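Local atomic coordinates of glycosyltransferase Gtf1 (Streptococcus pneumoniae, PDB entry 4PQG), a protein that is a bacterial glycosyltransferase of the GT-B clan that carries an extended antiparallel beta-sheet domain inserted in its N-terminal parallel-sheet domain. Residues A[100-105]-A[111-116]; A[122-127]-A[133-138]. All coordinates share one frame; numbering follows the deposited sequence.

Contact 1 (A[100-105]-A[111-116])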
# COMPACT_ATOMS: atom_id res chain seq x y z
N GLU A 100 18.08 -9.97 -36.59
CA GLU A 100 18.08 -10.91 -35.47
C GLU A 100 18.64 -12.26 -35.88
O GLU A 100 18.23 -12.81 -36.89
CB GLU A 100 16.66 -11.09 -34.94
CG GLU A 100 16.55 -12.18 -33.89
CD GLU A 100 15.12 -12.64 -33.63
OE1 GLU A 100 14.17 -11.93 -34.03
OE2 GLU A 100 14.97 -13.72 -33.03
N SER A 101 19.55 -12.81 -35.08
CA SER A 101 20.11 -14.13 -35.37
C SER A 101 19.38 -15.25 -34.63
O SER A 101 19.04 -16.27 -35.23
CB SER A 101 21.61 -14.17 -35.07
OG SER A 101 21.85 -14.00 -33.69
N HIS A 102 19.13 -15.05 -33.34
CA HIS A 102 18.47 -16.07 -32.52
C HIS A 102 18.09 -15.50 -31.18
O HIS A 102 18.47 -14.38 -30.85
CB HIS A 102 19.40 -17.27 -32.31
CG HIS A 102 20.65 -16.95 -31.53
ND1 HIS A 102 21.62 -16.14 -32.01
CD2 HIS A 102 21.07 -17.36 -30.26
CE1 HIS A 102 22.61 -16.04 -31.10
NE2 HIS A 102 22.27 -16.79 -30.03
N ARG A 103 17.34 -16.28 -30.41
CA ARG A 103 16.87 -15.86 -29.10
C ARG A 103 17.28 -16.81 -27.98
O ARG A 103 17.78 -17.91 -28.23
CB ARG A 103 15.35 -15.73 -29.11
CG ARG A 103 14.83 -15.01 -30.33
CD ARG A 103 13.33 -14.84 -30.29
NE ARG A 103 12.95 -13.76 -31.19
CZ ARG A 103 11.74 -13.22 -31.26
NH1 ARG A 103 10.76 -13.67 -30.48
NH2 ARG A 103 11.52 -12.24 -32.12
N GLU A 104 17.08 -16.36 -26.74
CA GLU A 104 17.10 -17.22 -25.57
C GLU A 104 15.96 -16.76 -24.67
O GLU A 104 15.81 -15.57 -24.42
CB GLU A 104 18.42 -17.12 -24.82
CG GLU A 104 19.53 -17.99 -25.36
CD GLU A 104 20.90 -17.52 -24.92
OE1 GLU A 104 21.87 -17.79 -25.66
OE2 GLU A 104 21.02 -16.87 -23.85
N LYS A 105 15.17 -17.72 -24.20
CA LYS A 105 14.11 -17.42 -23.26
C LYS A 105 14.39 -18.11 -21.93
O LYS A 105 14.91 -19.23 -21.88
CB LYS A 105 12.76 -17.86 -23.81
CG LYS A 105 11.57 -17.22 -23.13
CD LYS A 105 10.30 -17.57 -23.88
CE LYS A 105 9.08 -16.97 -23.23
NZ LYS A 105 8.84 -17.52 -21.87
N ARG A 111 16.00 -12.79 -24.40
CA ARG A 111 17.15 -12.14 -24.97
C ARG A 111 17.22 -12.41 -26.47
O ARG A 111 17.20 -13.57 -26.89
CB ARG A 111 18.44 -12.56 -24.26
CG ARG A 111 19.64 -11.73 -24.67
CD ARG A 111 20.73 -11.80 -23.63
NE ARG A 111 20.33 -11.16 -22.38
CZ ARG A 111 21.11 -11.08 -21.31
NH1 ARG A 111 22.34 -11.58 -21.33
NH2 ARG A 111 20.66 -10.48 -20.21
N VAL A 112 17.28 -11.34 -27.25
CA VAL A 112 17.31 -11.39 -28.69
C VAL A 112 18.70 -11.00 -29.17
O VAL A 112 19.20 -9.90 -28.88
CB VAL A 112 16.20 -10.49 -29.29
CG1 VAL A 112 16.29 -10.42 -30.82
CG2 VAL A 112 14.83 -10.98 -28.85
N PHE A 113 19.33 -11.94 -29.87
CA PHE A 113 20.69 -11.76 -30.35
C PHE A 113 20.68 -11.37 -31.82
O PHE A 113 19.71 -11.62 -32.54
CB PHE A 113 21.52 -13.04 -30.13
CG PHE A 113 21.78 -13.36 -28.68
CD1 PHE A 113 22.86 -12.80 -28.01
CD2 PHE A 113 20.94 -14.23 -27.98
CE1 PHE A 113 23.11 -13.09 -26.68
CE2 PHE A 113 21.19 -14.53 -26.64
CZ PHE A 113 22.28 -13.97 -26.00
N PHE A 114 21.77 -10.74 -32.24
CA PHE A 114 21.91 -10.24 -33.59
C PHE A 114 23.19 -10.78 -34.23
O PHE A 114 24.08 -11.32 -33.54
CB PHE A 114 21.86 -8.71 -33.58
CG PHE A 114 20.52 -8.15 -33.17
CD1 PHE A 114 19.58 -7.79 -34.13
CD2 PHE A 114 20.19 -7.99 -31.83
CE1 PHE A 114 18.34 -7.29 -33.76
CE2 PHE A 114 18.95 -7.48 -31.45
CZ PHE A 114 18.02 -7.14 -32.42
N PHE A 115 23.26 -10.67 -35.56
CA PHE A 115 24.46 -11.06 -36.30
C PHE A 115 25.61 -10.11 -36.02
O PHE A 115 26.76 -10.54 -35.94
CB PHE A 115 24.16 -11.14 -37.79
CG PHE A 115 23.21 -12.24 -38.15
CD1 PHE A 115 23.65 -13.57 -38.14
CD2 PHE A 115 21.89 -11.96 -38.47
CE1 PHE A 115 22.77 -14.59 -38.45
CE2 PHE A 115 21.01 -12.98 -38.79
CZ PHE A 115 21.45 -14.30 -38.78
N ASP A 116 25.28 -8.82 -35.88
CA ASP A 116 26.16 -7.90 -35.19
C ASP A 116 26.34 -8.47 -33.77
O ASP A 116 25.49 -8.29 -32.89
CB ASP A 116 25.55 -6.49 -35.16
CG ASP A 116 26.51 -5.43 -34.61
OD1 ASP A 116 27.39 -5.77 -33.77
OD2 ASP A 116 26.38 -4.25 -35.00

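Contact 2 (A[122-127]-A[133-138])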
# COMPACT_ATOMS: atom_id res chain seq x y z
N THR A 122 17.49 -7.34 -24.45
CA THR A 122 16.78 -8.18 -23.48
C THR A 122 15.39 -7.60 -23.25
O THR A 122 15.24 -6.45 -22.83
CB THR A 122 17.57 -8.32 -22.17
OG1 THR A 122 18.92 -8.70 -22.47
CG2 THR A 122 16.93 -9.36 -21.25
N CYS A 123 14.37 -8.41 -23.55
CA CYS A 123 12.99 -8.04 -23.30
C CYS A 123 12.49 -8.66 -22.01
O CYS A 123 12.73 -9.85 -21.73
CB CYS A 123 12.08 -8.46 -24.45
SG CYS A 123 12.44 -7.69 -26.05
N TYR A 124 11.78 -7.85 -21.24
CA TYR A 124 11.15 -8.31 -20.01
C TYR A 124 9.66 -8.38 -20.23
O TYR A 124 8.96 -7.36 -20.32
CB TYR A 124 11.55 -7.42 -18.82
CG TYR A 124 13.02 -7.56 -18.48
CD1 TYR A 124 13.44 -8.45 -17.49
CD2 TYR A 124 13.99 -6.84 -19.18
CE1 TYR A 124 14.80 -8.59 -17.19
CE2 TYR A 124 15.34 -6.99 -18.89
CZ TYR A 124 15.74 -7.86 -17.90
OH TYR A 124 17.08 -7.99 -17.61
N LEU A 125 9.17 -9.61 -20.36
CA LEU A 125 7.79 -9.89 -20.72
C LEU A 125 6.85 -9.71 -19.55
O LEU A 125 7.23 -9.99 -18.41
CB LEU A 125 7.67 -11.32 -21.26
CG LEU A 125 8.51 -11.62 -22.51
CD1 LEU A 125 8.89 -13.09 -22.55
CD2 LEU A 125 7.76 -11.20 -23.77
N VAL A 126 5.63 -9.25 -19.84
CA VAL A 126 4.59 -9.13 -18.83
C VAL A 126 4.26 -10.54 -18.34
O VAL A 126 4.16 -10.78 -17.14
CB VAL A 126 3.30 -8.46 -19.39
CG1 VAL A 126 2.21 -8.35 -18.33
CG2 VAL A 126 3.61 -7.08 -19.94
N ASP A 127 4.13 -11.46 -19.30
CA ASP A 127 3.67 -12.82 -19.06
C ASP A 127 4.59 -13.78 -19.83
O ASP A 127 4.74 -13.65 -21.06
CB ASP A 127 2.22 -12.93 -19.54
CG ASP A 127 1.56 -14.27 -19.19
OD1 ASP A 127 2.20 -15.34 -19.29
OD2 ASP A 127 0.36 -14.23 -18.85
N VAL A 133 5.65 -6.80 -23.90
CA VAL A 133 6.95 -6.39 -23.34
C VAL A 133 6.85 -5.12 -22.49
O VAL A 133 6.52 -4.06 -23.00
CB VAL A 133 8.02 -6.20 -24.42
CG1 VAL A 133 9.36 -5.84 -23.79
CG2 VAL A 133 8.17 -7.46 -25.27
N GLN A 134 7.15 -5.27 -21.20
CA GLN A 134 6.99 -4.20 -20.20
C GLN A 134 8.16 -3.22 -20.33
O GLN A 134 7.95 -2.02 -20.31
CB GLN A 134 6.90 -4.82 -18.78
CG GLN A 134 6.74 -3.85 -17.61
CD GLN A 134 8.08 -3.31 -17.10
OE1 GLN A 134 9.09 -4.03 -17.09
NE2 GLN A 134 8.09 -2.04 -16.68
N HIS A 135 9.37 -3.75 -20.47
CA HIS A 135 10.56 -2.94 -20.75
C HIS A 135 11.63 -3.75 -21.42
O HIS A 135 11.57 -4.98 -21.41
CB HIS A 135 11.06 -2.22 -19.49
CG HIS A 135 11.88 -3.07 -18.56
ND1 HIS A 135 11.31 -3.86 -17.63
CD2 HIS A 135 13.26 -3.19 -18.39
CE1 HIS A 135 12.27 -4.46 -16.91
NE2 HIS A 135 13.46 -4.04 -17.37
N ALA A 136 12.59 -3.06 -22.04
CA ALA A 136 13.66 -3.70 -22.84
C ALA A 136 14.97 -3.00 -22.58
O ALA A 136 15.00 -1.79 -22.33
CB ALA A 136 13.33 -3.64 -24.32
N GLU A 137 16.05 -3.76 -22.66
CA GLU A 137 17.41 -3.29 -22.40
C GLU A 137 18.30 -3.48 -23.63
O GLU A 137 18.34 -4.58 -24.20
CB GLU A 137 17.99 -4.03 -21.18
CG GLU A 137 17.07 -3.92 -19.97
CD GLU A 137 17.69 -4.39 -18.67
OE1 GLU A 137 18.75 -5.03 -18.72
OE2 GLU A 137 17.08 -4.13 -17.60
N TYR A 138 19.00 -2.42 -24.03
CA TYR A 138 19.91 -2.48 -25.19
C TYR A 138 21.35 -2.48 -24.75
O TYR A 138 21.80 -1.55 -24.08
CB TYR A 138 19.69 -1.31 -26.15
CG TYR A 138 20.55 -1.37 -27.41
CD1 TYR A 138 20.17 -2.15 -28.51
CD2 TYR A 138 21.74 -0.62 -27.51
CE1 TYR A 138 20.94 -2.19 -29.67
CE2 TYR A 138 22.53 -0.65 -28.66
CZ TYR A 138 22.12 -1.43 -29.74
OH TYR A 138 22.89 -1.46 -30.88

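Contact 1 (A[100-105]-A[111-116])
R111 exchanges two backbone hydrogen bonds with E104, R111 N to E104 O and E104 N to R111 O, each 2.8 Å. V112 faces the other side of the sheet, where its CG1 meets E100 CG at 3.5 Å and its CG2 lies over one face of the R103 guanidinium. R103 grips E100 side-on: NE reaches OE2 at 2.7 Å from above the carboxylate plane, while NH2 bonds to OE1. F113 N donates a hydrogen bond to H102 O, and F113 O accepts one from S101 N. F113 CB sits over a face of the H102 ring; the two rings, nearly parallel (10°), are slid apart, centroids 4.7 Å away. H102 CG lies between its backbone N and carbonyl carbon (chi1 65°), bringing the ring beside F113; the 2.7 Å hydrogen bond between H102 ND1 and S101 OG may fix its rotation. Farther out, F113 CE2 meets E104 CD at 3.5 Å. F114 packs CD1 against E100 N, and F115 takes S101 CB over the centre of its ring, a CH-pi contact. With S101 and H102 both facing F113, this is a classic beta bulge in an antiparallel hairpin at the edge of the extended sheet.

Contact 2 (A[122-127]-A[133-138])
Strands 122-125 and 135-138 run nearly antiparallel, their axes 4.7 Å apart. T122 and E137 form a hydrogen-bonded pair, with T122 N to E137 O at 2.9 Å and E137 N returning to T122 O; A136 CA adds a CA-H...O contact to the latter oxygen. Two pairs farther on, past the non-hydrogen-bonded pair C123-A136, Y124 N bonds to H135 O, yet Y124 O accepts a hydrogen bond from Q134 N at 2.9 Å, not from H135. The register therefore slips by one residue, and L125 comes to lie opposite V133, where the chain turns a corner at Q134.

Y124 carries the side-chain contact on the face shared with T122, H135 and E137. Its CG stands anti to the carbonyl carbon (chi1 -67°), which swings the ring alongside H135: the planes are only 4° apart but offset, and Y124 CD2 approaches H135 NE2 at 3.4 Å, over one face of the imidazole. Beyond it, Y124 CE2 touches E137 CD at 3.5 Å, ring and carboxylate planes being turned 50° to each other. On the opposite face C123 CB packs on V133 CG1 at 3.8 Å, and L125 CD2 reaches V133 CG2; helix 89-93 covers C123, V133 and A136 there. Q134 NE2 donates a hydrogen bond to L52 O. These features mark a beta hairpin interrupted by a beta bulge, inside the extended sheet of GtfA-type glycosyltransferases.

How the contacts relate
Contacts 1 and 2 are successive hairpins of one antiparallel sheet, their centres about 14 Å apart. Strands 109-114 and 119-125 are neighbours in it, so backbone bonds such as V112 with V121 and C123 with L110 stitch the two together. Side chains also meet across the seam: R111 NE lies 2.8 Å from T122 OG1, and K105 CE packs on L125 CD1 at 3.9 Å. Helix 89-93 spans both, touching E100, R103 and V112 of contact 1 and C123, V133 and A136 of contact 2. Contact 1 is the more peripheral, its centre about 39 Å from the chain centre against 25 Å. Both belong to the extended sheet, apart from the pocket holding uridine-5'-diphosphate.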